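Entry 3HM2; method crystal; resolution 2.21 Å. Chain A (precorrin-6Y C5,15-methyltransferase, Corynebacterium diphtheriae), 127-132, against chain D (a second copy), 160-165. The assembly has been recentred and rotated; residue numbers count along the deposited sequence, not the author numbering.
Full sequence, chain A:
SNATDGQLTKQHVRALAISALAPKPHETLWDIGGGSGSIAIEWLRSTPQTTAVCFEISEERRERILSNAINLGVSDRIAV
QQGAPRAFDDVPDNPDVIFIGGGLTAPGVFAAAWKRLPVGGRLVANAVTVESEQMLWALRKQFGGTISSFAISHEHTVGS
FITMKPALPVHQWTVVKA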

# COMPACT_ATOMS: atom_id res chain seq x y z
N ALA A 127 8.16 -8.33 11.85
CA ALA A 127 8.61 -7.03 12.28
C ALA A 127 7.45 -6.11 12.03
O ALA A 127 6.66 -6.35 11.13
CB ALA A 127 9.84 -6.56 11.46
N VAL A 128 7.35 -5.03 12.79
CA VAL A 128 6.18 -4.19 12.71
C VAL A 128 6.60 -2.74 12.83
O VAL A 128 5.81 -1.82 12.69
CB VAL A 128 5.27 -4.53 13.87
CG1 VAL A 128 6.08 -4.42 15.14
CG2 VAL A 128 4.04 -3.64 13.89
N THR A 129 7.88 -2.54 13.09
CA THR A 129 8.43 -1.21 13.27
C THR A 129 9.59 -1.14 12.33
O THR A 129 10.02 -2.17 11.78
CB THR A 129 9.05 -1.02 14.67
OG1 THR A 129 10.12 -1.94 14.84
CG2 THR A 129 8.03 -1.22 15.77
N VAL A 130 10.15 0.06 12.17
CA VAL A 130 11.27 0.23 11.26
C VAL A 130 12.50 -0.39 11.84
O VAL A 130 13.21 -1.13 11.16
CB VAL A 130 11.57 1.70 10.94
CG1 VAL A 130 13.04 1.87 10.56
CG2 VAL A 130 10.65 2.19 9.82
N GLU A 131 12.75 -0.09 13.11
CA GLU A 131 13.89 -0.68 13.79
C GLU A 131 13.94 -2.20 13.60
O GLU A 131 14.98 -2.74 13.20
CB GLU A 131 13.88 -0.29 15.27
CG GLU A 131 14.19 1.18 15.53
CD GLU A 131 13.11 2.13 15.02
OE1 GLU A 131 12.01 1.66 14.65
OE2 GLU A 131 13.37 3.36 15.01
N SER A 132 12.83 -2.90 13.87
CA SER A 132 12.75 -4.34 13.58
C SER A 132 12.97 -4.62 12.10
O SER A 132 13.73 -5.53 11.74
CB SER A 132 11.41 -4.93 14.02
OG SER A 132 11.23 -4.72 15.39
N SER D 160 9.78 4.29 21.94
CA SER D 160 11.17 4.00 21.62
C SER D 160 11.29 3.50 20.18
O SER D 160 12.38 3.10 19.74
CB SER D 160 11.77 2.97 22.59
OG SER D 160 11.39 1.64 22.23
N PHE D 161 10.17 3.52 19.46
CA PHE D 161 10.13 3.03 18.08
C PHE D 161 9.55 4.02 17.09
O PHE D 161 8.75 4.89 17.44
CB PHE D 161 9.38 1.70 17.99
CG PHE D 161 10.22 0.51 18.33
CD1 PHE D 161 11.60 0.62 18.39
CD2 PHE D 161 9.64 -0.73 18.57
CE1 PHE D 161 12.39 -0.46 18.70
CE2 PHE D 161 10.43 -1.82 18.88
CZ PHE D 161 11.80 -1.69 18.94
N ILE D 162 10.00 3.87 15.84
CA ILE D 162 9.43 4.52 14.67
C ILE D 162 8.61 3.46 13.94
O ILE D 162 8.96 2.28 13.92
CB ILE D 162 10.53 5.06 13.66
CG1 ILE D 162 11.74 5.66 14.39
CG2 ILE D 162 9.93 6.04 12.65
CD1 ILE D 162 11.40 6.87 15.25
N THR D 163 7.50 3.87 13.34
CA THR D 163 6.71 2.98 12.53
C THR D 163 6.18 3.87 11.43
O THR D 163 6.34 5.07 11.51
CB THR D 163 5.56 2.37 13.34
OG1 THR D 163 4.99 3.39 14.17
CG2 THR D 163 6.07 1.21 14.23
N MSE D 164 5.54 3.31 10.41
CA MSE D 164 5.11 4.16 9.29
C MSE D 164 3.60 4.28 9.15
O MSE D 164 2.98 3.50 8.43
CB MSE D 164 5.70 3.60 8.01
CG MSE D 164 7.22 3.52 8.07
SE MSE D 164 8.01 5.33 7.88
CE MSE D 164 6.74 6.01 6.57
N LYS D 165 2.99 5.25 9.81
CA LYS D 165 1.53 5.34 9.78
C LYS D 165 0.91 5.52 8.36
O LYS D 165 1.08 6.58 7.72
CB LYS D 165 1.00 6.38 10.78
CG LYS D 165 -0.45 6.15 11.27
CD LYS D 165 -0.71 6.79 12.64
CE LYS D 165 -1.78 6.03 13.43
NZ LYS D 165 -1.90 6.46 14.87

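This is a small contact between two copies of the protein, in which the start of a helix in chain A grips the backbone of D:Ile162 through two hydrogen bonds, with apolar packing around them. The two stretches bury 375 Å² in total, both sides summed. The end-to-end directions of the touching parts are 121° apart. Their CA atoms come nearest at A:Thr129 and D:Thr163, 4.6 Å apart.

The first hydrogen bond runs from A:Val130 N to D:Ile162 O. It is 3.1 Å long and nearly straight, at 172°. A:Val130 lies in the first turn of the helix, where backbone NH groups have no carbonyl of an earlier turn to bind. Here a carbonyl from the other chain fills that role. The second bond runs from D:Ile162 N to A:Glu131 OE1, at 3.2 Å and 156°. The peptide groups on both sides of D:Ile162 are therefore engaged by chain A. The side chain of A:Glu131 is folded (chi1 m, chi2 p), which brings its carboxylate to this NH. OE1 of A:Glu131 also lies 3.2 Å from D:Ile162 O, but both are acceptors and no bond forms. The 2.9 Å approach of A:Glu131 OE2 to D:Ile162 CG1 is too close and should not be read as an attraction.

A:Thr129 is buried and does two jobs. It is the N-cap of the helix: A:Ser132 N donates to A:Thr129 OG1 at 3.0 Å. Threonine suits this position because its hydroxyl can accept from a free NH of the first turn. Its methyl is available for packing. A:Thr129 CG2 lies 3.3 Å from D:Phe161 CD2 and 3.5 Å from D:Thr163 CG2. The chi1 of A:Thr129 is p, and its OG1 sits over one face of the D:Phe161 ring.

D:Phe161 offers a broad apolar surface beside the polar bonds. Its CE1 is 3.7 Å from A:Glu131 CB, so the ring touches the aliphatic base of the glutamate. The ring remains partly exposed.

The CA-to-CB bond of A:Val130 points toward the other stretch. Its CB is 4.4 Å from D:Ile162 CB, and its CG2 is 4.1 Å from CG of D:Met164, a selenomethionine. These apolar contacts are loose; A:Val130 CG2 meets D:Met164 away from the hydrogen bond, and D:Ile162 and A:Val130 are both buried, which suits their apolar side chains. D:Thr163 adds its methyl, with CG2 3.4 Å from A:Val128 O, while its hydroxyl is hydrogen-bonded elsewhere in the structure.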